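Local atomic coordinates of bromodomain protein, putative (Plasmodium falciparum 3D7, PDB entry 4PY6), a protein that probably recognises acetylated lysine on histone tails or other proteins through its bromodomain, the part of a longer malaria-parasite protein described here. Residues K45-E50 and Y72-R77. Sequence-based numbering, arbitrary orientation. Where two conformers were deposited one is given.
Sequences KTPVLE and YITISR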
loop_
_atom_site.group_PDB
_atom_site.type_symbol
_atom_site.label_atom_id
_atom_site.label_comp_id
_atom_site.label_asym_id
_atom_site.label_seq_id
_atom_site.Cartn_x
_atom_site.Cartn_y
_atom_site.Cartn_z
ATOM N N LYS A 45 4.971 0.396 14.249
ATOM C CA LYS A 45 6.032 1.334 14.629
ATOM C C LYS A 45 6.960 0.815 15.743
ATOM O O LYS A 45 8.154 0.646 15.500
ATOM C CB LYS A 45 5.450 2.714 14.993
ATOM C CG LYS A 45 4.982 3.541 13.803
ATOM C CD LYS A 45 4.546 4.939 14.244
ATOM C CE LYS A 45 4.127 5.829 13.098
ATOM N NZ LYS A 45 2.782 5.475 12.568
ATOM N N THR A 46 6.417 0.574 16.957
ATOM C CA THR A 46 7.172 0.118 18.137
ATOM C C THR A 46 7.010 -1.397 18.414
ATOM O O THR A 46 6.008 -1.971 17.976
ATOM C CB THR A 46 6.824 0.984 19.366
ATOM O OG1 THR A 46 5.417 0.941 19.606
ATOM C CG2 THR A 46 7.298 2.429 19.225
ATOM N N PRO A 47 7.958 -2.067 19.133
ATOM C CA PRO A 47 7.807 -3.512 19.384
ATOM C C PRO A 47 6.626 -3.889 20.271
ATOM O O PRO A 47 6.304 -3.178 21.224
ATOM C CB PRO A 47 9.143 -3.910 20.029
ATOM C CG PRO A 47 10.079 -2.790 19.729
ATOM C CD PRO A 47 9.221 -1.570 19.713
ATOM N N VAL A 48 5.994 -5.028 19.944
ATOM C CA VAL A 48 4.827 -5.602 20.617
ATOM C C VAL A 48 5.094 -5.947 22.093
ATOM O O VAL A 48 4.333 -5.526 22.967
ATOM C CB VAL A 48 4.274 -6.813 19.805
ATOM C CG1 VAL A 48 3.410 -7.737 20.660
ATOM C CG2 VAL A 48 3.508 -6.349 18.571
ATOM N N LEU A 49 6.176 -6.703 22.357
ATOM C CA LEU A 49 6.551 -7.189 23.686
ATOM C C LEU A 49 6.926 -6.113 24.714
ATOM O O LEU A 49 6.874 -6.385 25.916
ATOM C CB LEU A 49 7.614 -8.306 23.594
ATOM C CG LEU A 49 7.331 -9.446 22.591
ATOM C CD1 LEU A 49 8.534 -10.346 22.425
ATOM C CD2 LEU A 49 6.113 -10.267 22.986
ATOM N N GLU A 50 7.267 -4.894 24.251
ATOM C CA GLU A 50 7.619 -3.770 25.127
ATOM C C GLU A 50 6.634 -2.580 25.033
ATOM O O GLU A 50 6.933 -1.491 25.533
ATOM C CB GLU A 50 9.098 -3.352 24.951
ATOM C CG GLU A 50 9.454 -2.787 23.586
ATOM C CD GLU A 50 10.940 -2.702 23.307
ATOM O OE1 GLU A 50 11.554 -3.755 23.021
ATOM O OE2 GLU A 50 11.490 -1.578 23.352
ATOM N N TYR A 72 9.089 -1.482 12.668
ATOM C CA TYR A 72 9.803 -0.420 11.953
ATOM C C TYR A 72 10.989 0.183 12.711
ATOM O O TYR A 72 12.024 0.442 12.091
ATOM C CB TYR A 72 8.845 0.685 11.469
ATOM C CG TYR A 72 7.857 0.259 10.403
ATOM C CD1 TYR A 72 8.279 -0.416 9.259
ATOM C CD2 TYR A 72 6.513 0.612 10.488
ATOM C CE1 TYR A 72 7.379 -0.784 8.261
ATOM C CE2 TYR A 72 5.606 0.259 9.492
ATOM C CZ TYR A 72 6.042 -0.443 8.381
ATOM O OH TYR A 72 5.147 -0.797 7.399
ATOM N N ILE A 73 10.844 0.415 14.036
ATOM C CA ILE A 73 11.908 0.999 14.859
ATOM C C ILE A 73 13.149 0.093 15.001
ATOM O O ILE A 73 14.265 0.609 15.076
ATOM C CB ILE A 73 11.391 1.639 16.185
ATOM C CG1 ILE A 73 12.309 2.772 16.690
ATOM C CG2 ILE A 73 11.093 0.614 17.273
ATOM C CD1 ILE A 73 11.870 4.171 16.274
ATOM N N THR A 74 12.954 -1.244 14.991
ATOM C CA THR A 74 14.040 -2.228 15.064
ATOM C C THR A 74 14.827 -2.179 13.751
ATOM O O THR A 74 16.057 -2.201 13.768
ATOM C CB THR A 74 13.488 -3.631 15.392
ATOM O OG1 THR A 74 12.725 -3.560 16.596
ATOM C CG2 THR A 74 14.589 -4.674 15.568
ATOM N N ILE A 75 14.104 -2.068 12.621
ATOM C CA ILE A 75 14.665 -1.973 11.274
ATOM C C ILE A 75 15.436 -0.654 11.093
ATOM O O ILE A 75 16.537 -0.678 10.544
ATOM C CB ILE A 75 13.578 -2.257 10.201
ATOM C CG1 ILE A 75 13.215 -3.764 10.223
ATOM C CG2 ILE A 75 14.020 -1.806 8.796
ATOM C CD1 ILE A 75 11.994 -4.173 9.500
ATOM N N SER A 76 14.892 0.471 11.616
ATOM C CA SER A 76 15.537 1.792 11.583
ATOM C C SER A 76 16.853 1.762 12.369
ATOM O O SER A 76 17.826 2.399 11.955
ATOM C CB SER A 76 14.612 2.856 12.163
ATOM O OG SER A 76 13.473 3.059 11.344
ATOM N N ARG A 77 16.861 1.007 13.497
ATOM C CA ARG A 77 18.017 0.839 14.373
ATOM C C ARG A 77 19.076 -0.047 13.705
ATOM O O ARG A 77 20.254 0.310 13.714
ATOM C CB ARG A 77 17.570 0.238 15.716
ATOM C CG ARG A 77 18.315 0.784 16.923
ATOM C CD ARG A 77 17.620 0.407 18.219
ATOM N NE ARG A 77 16.516 1.317 18.539
ATOM C CZ ARG A 77 15.364 0.942 19.086
ATOM N NH1 ARG A 77 15.139 -0.334 19.373
ATOM N NH2 ARG A 77 14.424 1.841 19.345
#
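Ile-73 carries its CG1 branch anti to the backbone N (chi1 -153°), which leaves CG2 between N and the carbonyl carbon, facing Lys-45 and Pro-47. From there CG2 reaches two unlike partners: it lies 3.4 Å from Lys-45 O and 3.8 Å from Pro-47 CD, proline ring and isoleucine branch meeting at a slant. Beside that methyl runs the one hydrogen bond of the contact, from Ile-73 N to Lys-45 O at 3.1 Å. The N-H points at the oxygen with an angle of 153°. The donor sits almost straight beyond the carbonyl, at 163° to C=O. Helix 72-81 starts here, and its early N-H groups have no preceding turn to bond to; one of them is instead met by a loop carbonyl, while the backbone of Tyr-72 is hydrogen-bonded to Phe-44. Pro-47 extends the contact along the helix, its CG 4.2 Å from Thr-74 OG1, itself hydrogen-bonded to Asp-71. Tyr-72 turns CG anti to its carbonyl carbon, and the ring passes obliquely by Lys-45 N, with CD2 at 4.1 Å, on its way inward to Leu-32 and Ile-97, its OH hydrogen-bonded to the hydroxyl of Tyr-98.

In a bromodomain the long loop between the first two main helices is the ZA loop, one wall of the acetyl-lysine pocket; residues 45-50 belong to it, and Val-48 touches the bound ligand. The contact therefore ties the backbone just before that pocket residue to the beginning of alpha-A, the helix closing the loop. The positive end of the helix dipole lies at these N-H groups and would probably strengthen the pull on Lys-45 O, its bond flanked by the Ile-73 methyl.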